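Local coordinates for Alpha/beta hydrolase fold protein (Marinomonas mediterranea, PDB 6CXT) that carries a pyrrole-2-carbonyl thioester on a phosphopantetheine arm through its carrier-protein domain, probably presenting it to a partner flavin-dependent oxidase in thiotemplated pyrrole biosynthesis, at residues A[8-13]-A[40-44]. Numbering follows the deposited sequence.
Sequences FINNDL and LLLAH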
ATOM      1  N   PHE A   8     -20.552 -14.894 -30.495  1.00 35.93           N
ATOM      2  CA  PHE A   8     -19.941 -14.993 -29.163  1.00 38.91           C
ATOM      3  C   PHE A   8     -18.401 -15.042 -29.201  1.00 38.66           C
ATOM      4  O   PHE A   8     -17.734 -14.250 -28.500  1.00 39.05           O
ATOM      5  CB  PHE A   8     -20.516 -16.152 -28.350  1.00 36.81           C
ATOM      6  CG  PHE A   8     -19.836 -16.332 -27.011  1.00 44.12           C
ATOM      7  CD1 PHE A   8     -20.149 -15.487 -25.911  1.00 43.67           C
ATOM      8  CD2 PHE A   8     -18.838 -17.311 -26.839  1.00 41.30           C
ATOM      9  CE1 PHE A   8     -19.508 -15.652 -24.677  1.00 40.60           C
ATOM     10  CE2 PHE A   8     -18.179 -17.452 -25.607  1.00 44.65           C
ATOM     11  CZ  PHE A   8     -18.514 -16.622 -24.533  1.00 43.10           C
ATOM     12  N   ILE A   9     -17.820 -15.923 -30.031  1.00 33.91           N
ATOM     13  CA  ILE A   9     -16.381 -16.118 -30.048  1.00 33.42           C
ATOM     14  C   ILE A   9     -15.724 -14.861 -30.556  1.00 38.06           C
ATOM     15  O   ILE A   9     -14.654 -14.471 -30.076  1.00 37.28           O
ATOM     16  CB  ILE A   9     -15.918 -17.362 -30.886  1.00 29.32           C
ATOM     17  CG1 ILE A   9     -16.278 -18.643 -30.152  1.00 30.69           C
ATOM     18  CG2 ILE A   9     -14.436 -17.267 -31.283  1.00 30.56           C
ATOM     19  CD1 ILE A   9     -16.365 -19.889 -31.057  1.00 34.21           C
ATOM     20  N   ASN A  10     -16.363 -14.243 -31.544  1.00 38.57           N
ATOM     21  CA  ASN A  10     -15.840 -13.042 -32.141  1.00 42.09           C
ATOM     22  C   ASN A  10     -15.879 -11.875 -31.137  1.00 40.37           C
ATOM     23  O   ASN A  10     -14.930 -11.114 -31.040  1.00 43.33           O
ATOM     24  CB  ASN A  10     -16.697 -12.681 -33.357  1.00 47.72           C
ATOM     25  CG  ASN A  10     -15.871 -12.275 -34.536  1.00 54.06           C
ATOM     26  OD1 ASN A  10     -15.717 -11.089 -34.832  1.00 65.94           O
ATOM     27  ND2 ASN A  10     -15.322 -13.255 -35.222  1.00 59.12           N
ATOM     28  N   ASN A  11     -16.981 -11.758 -30.410  1.00 39.33           N
ATOM     29  CA  ASN A  11     -17.197 -10.573 -29.570  1.00 45.89           C
ATOM     30  C   ASN A  11     -16.537 -10.695 -28.206  1.00 42.30           C
ATOM     31  O   ASN A  11     -15.664  -9.899 -27.902  1.00 45.06           O
ATOM     32  CB  ASN A  11     -18.678 -10.219 -29.474  1.00 48.99           C
ATOM     33  CG  ASN A  11     -19.196  -9.603 -30.769  1.00 57.58           C
ATOM     34  OD1 ASN A  11     -18.476  -8.898 -31.487  1.00 61.33           O
ATOM     35  ND2 ASN A  11     -20.439  -9.882 -31.080  1.00 60.89           N
ATOM     36  N   ASP A  12     -16.932 -11.732 -27.455  1.00 37.51           N
ATOM     37  CA  ASP A  12     -16.391 -12.055 -26.148  1.00 37.36           C
ATOM     38  C   ASP A  12     -14.952 -12.585 -26.170  1.00 38.73           C
ATOM     39  O   ASP A  12     -14.136 -12.109 -25.379  1.00 37.14           O
ATOM     40  CB  ASP A  12     -17.315 -13.002 -25.389  1.00 36.46           C
ATOM     41  CG  ASP A  12     -18.615 -12.317 -24.920  1.00 40.90           C
ATOM     42  OD1 ASP A  12     -19.099 -11.421 -25.644  1.00 38.75           O
ATOM     43  OD2 ASP A  12     -19.154 -12.702 -23.851  1.00 39.18           O
ATOM     44  N   LEU A  13     -14.624 -13.547 -27.044  1.00 35.09           N
ATOM     45  CA  LEU A  13     -13.284 -14.110 -27.009  1.00 33.11           C
ATOM     46  C   LEU A  13     -12.281 -13.329 -27.823  1.00 37.79           C
ATOM     47  O   LEU A  13     -11.176 -13.107 -27.370  1.00 39.32           O
ATOM     48  CB  LEU A  13     -13.248 -15.621 -27.295  1.00 32.12           C
ATOM     49  CG  LEU A  13     -14.235 -16.530 -26.553  1.00 32.30           C
ATOM     50  CD1 LEU A  13     -13.928 -18.011 -26.794  1.00 32.30           C
ATOM     51  CD2 LEU A  13     -14.344 -16.311 -25.034  1.00 33.78           C
ATOM     52  N   LEU A  40     -14.945 -19.296 -20.361  1.00 21.60           N
ATOM     53  CA  LEU A  40     -15.990 -18.344 -20.771  1.00 24.89           C
ATOM     54  C   LEU A  40     -16.947 -19.065 -21.792  1.00 27.99           C
ATOM     55  O   LEU A  40     -18.182 -18.921 -21.751  1.00 25.00           O
ATOM     56  CB  LEU A  40     -15.346 -17.103 -21.417  1.00 23.55           C
ATOM     57  CG  LEU A  40     -14.436 -16.266 -20.443  1.00 26.78           C
ATOM     58  CD1 LEU A  40     -13.915 -15.041 -21.151  1.00 25.75           C
ATOM     59  CD2 LEU A  40     -15.204 -15.895 -19.195  1.00 25.59           C
ATOM     60  N   LEU A  41     -16.337 -19.818 -22.706  1.00 28.11           N
ATOM     61  CA  LEU A  41     -17.130 -20.556 -23.714  1.00 28.14           C
ATOM     62  C   LEU A  41     -18.054 -21.559 -22.996  1.00 29.85           C
ATOM     63  O   LEU A  41     -19.261 -21.582 -23.246  1.00 34.23           O
ATOM     64  CB  LEU A  41     -16.183 -21.275 -24.680  1.00 30.22           C
ATOM     65  CG  LEU A  41     -16.877 -22.096 -25.819  1.00 29.52           C
ATOM     66  CD1 LEU A  41     -17.683 -21.198 -26.761  1.00 31.38           C
ATOM     67  CD2 LEU A  41     -15.807 -22.846 -26.600  1.00 30.56           C
ATOM     68  N   LEU A  42     -17.506 -22.363 -22.082  1.00 29.09           N
ATOM     69  CA  LEU A  42     -18.331 -23.321 -21.379  1.00 31.13           C
ATOM     70  C   LEU A  42     -19.456 -22.659 -20.620  1.00 36.45           C
ATOM     71  O   LEU A  42     -20.530 -23.249 -20.520  1.00 38.58           O
ATOM     72  CB  LEU A  42     -17.547 -24.262 -20.445  1.00 33.67           C
ATOM     73  CG  LEU A  42     -16.509 -25.183 -21.088  1.00 36.84           C
ATOM     74  CD1 LEU A  42     -15.853 -26.078 -20.047  1.00 35.15           C
ATOM     75  CD2 LEU A  42     -17.139 -26.024 -22.207  1.00 35.60           C
ATOM     76  N   ALA A  43     -19.230 -21.454 -20.081  1.00 35.17           N
ATOM     77  CA  ALA A  43     -20.302 -20.759 -19.321  1.00 35.19           C
ATOM     78  C   ALA A  43     -21.388 -20.293 -20.287  1.00 33.86           C
ATOM     79  O   ALA A  43     -22.578 -20.469 -20.021  1.00 33.18           O
ATOM     80  CB  ALA A  43     -19.736 -19.564 -18.511  1.00 33.31           C
ATOM     81  N   HIS A  44     -20.962 -19.724 -21.417  1.00 35.42           N
ATOM     82  CA  HIS A  44     -21.880 -19.292 -22.478  1.00 37.04           C
ATOM     83  C   HIS A  44     -22.756 -20.458 -22.939  1.00 40.21           C
ATOM     84  O   HIS A  44     -23.971 -20.319 -23.029  1.00 44.55           O
ATOM     85  CB  HIS A  44     -21.094 -18.738 -23.649  1.00 40.33           C
ATOM     86  CG  HIS A  44     -21.910 -18.554 -24.893  1.00 47.72           C
ATOM     87  ND1 HIS A  44     -22.105 -19.565 -25.813  1.00 50.84           N
ATOM     88  CD2 HIS A  44     -22.590 -17.481 -25.362  1.00 47.56           C
ATOM     89  CE1 HIS A  44     -22.859 -19.117 -26.804  1.00 51.68           C
ATOM     90  NE2 HIS A  44     -23.159 -17.853 -26.558  1.00 53.71           N
TER
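This chain is the carrier-protein (PP-binding) domain of a longer protein; the family fold is a small four-helix bundle. Here its first helix, 7-13, packs against the long helix 35-49. The N-to-C directions of the two short segments differ by 125°, nearer antiparallel than parallel, with axes 11.4 Å apart at closest approach. Apolar side chains close the gap, and the Phe8 ring reaches the backbone of helix 35-49. No hydrogen bond crosses.

Leu40 points toward helix 7-13 and packs on Leu13, with Leu40 CB 3.8 Å from Leu13 CD2. Leu40 O is 3.6 Å from Phe8 CZ. Leu40 also packs on Asn375 of a neighbouring Butyryl-CoA dehydrogenase chain, so this end of the contact borders the interface with the partner enzyme. The side chain of Leu40 is about 11 Å from the bound pyrrolyl phosphopantetheine group. Leu41 is buried under apolar contacts from Phe8, Ile9 and Leu13. Phe8 CE2 lies 3.8 Å from Leu41 CA and 4.0 Å from Leu41 CD1. Ile9 and Leu41 also touch Val66 and Leu69, so this side of the contact continues onto helix 66-75. Leu42 points away from helix 7-13, and its side chain touches Ile53. One turn after Leu40, His44 faces the first helix again.

The His44 ring forms an offset stack with the Phe8 ring. The centroids are 3.9 Å apart and the planes are 25° from parallel. Each side chain also sets its own CB over the other ring. Phe8 CB lies 4.0 Å from the His44 ring centroid, and His44 CB makes the shorter CH-pi contact, 3.6 Å from the centroid of the Phe8 ring and 19° off its normal.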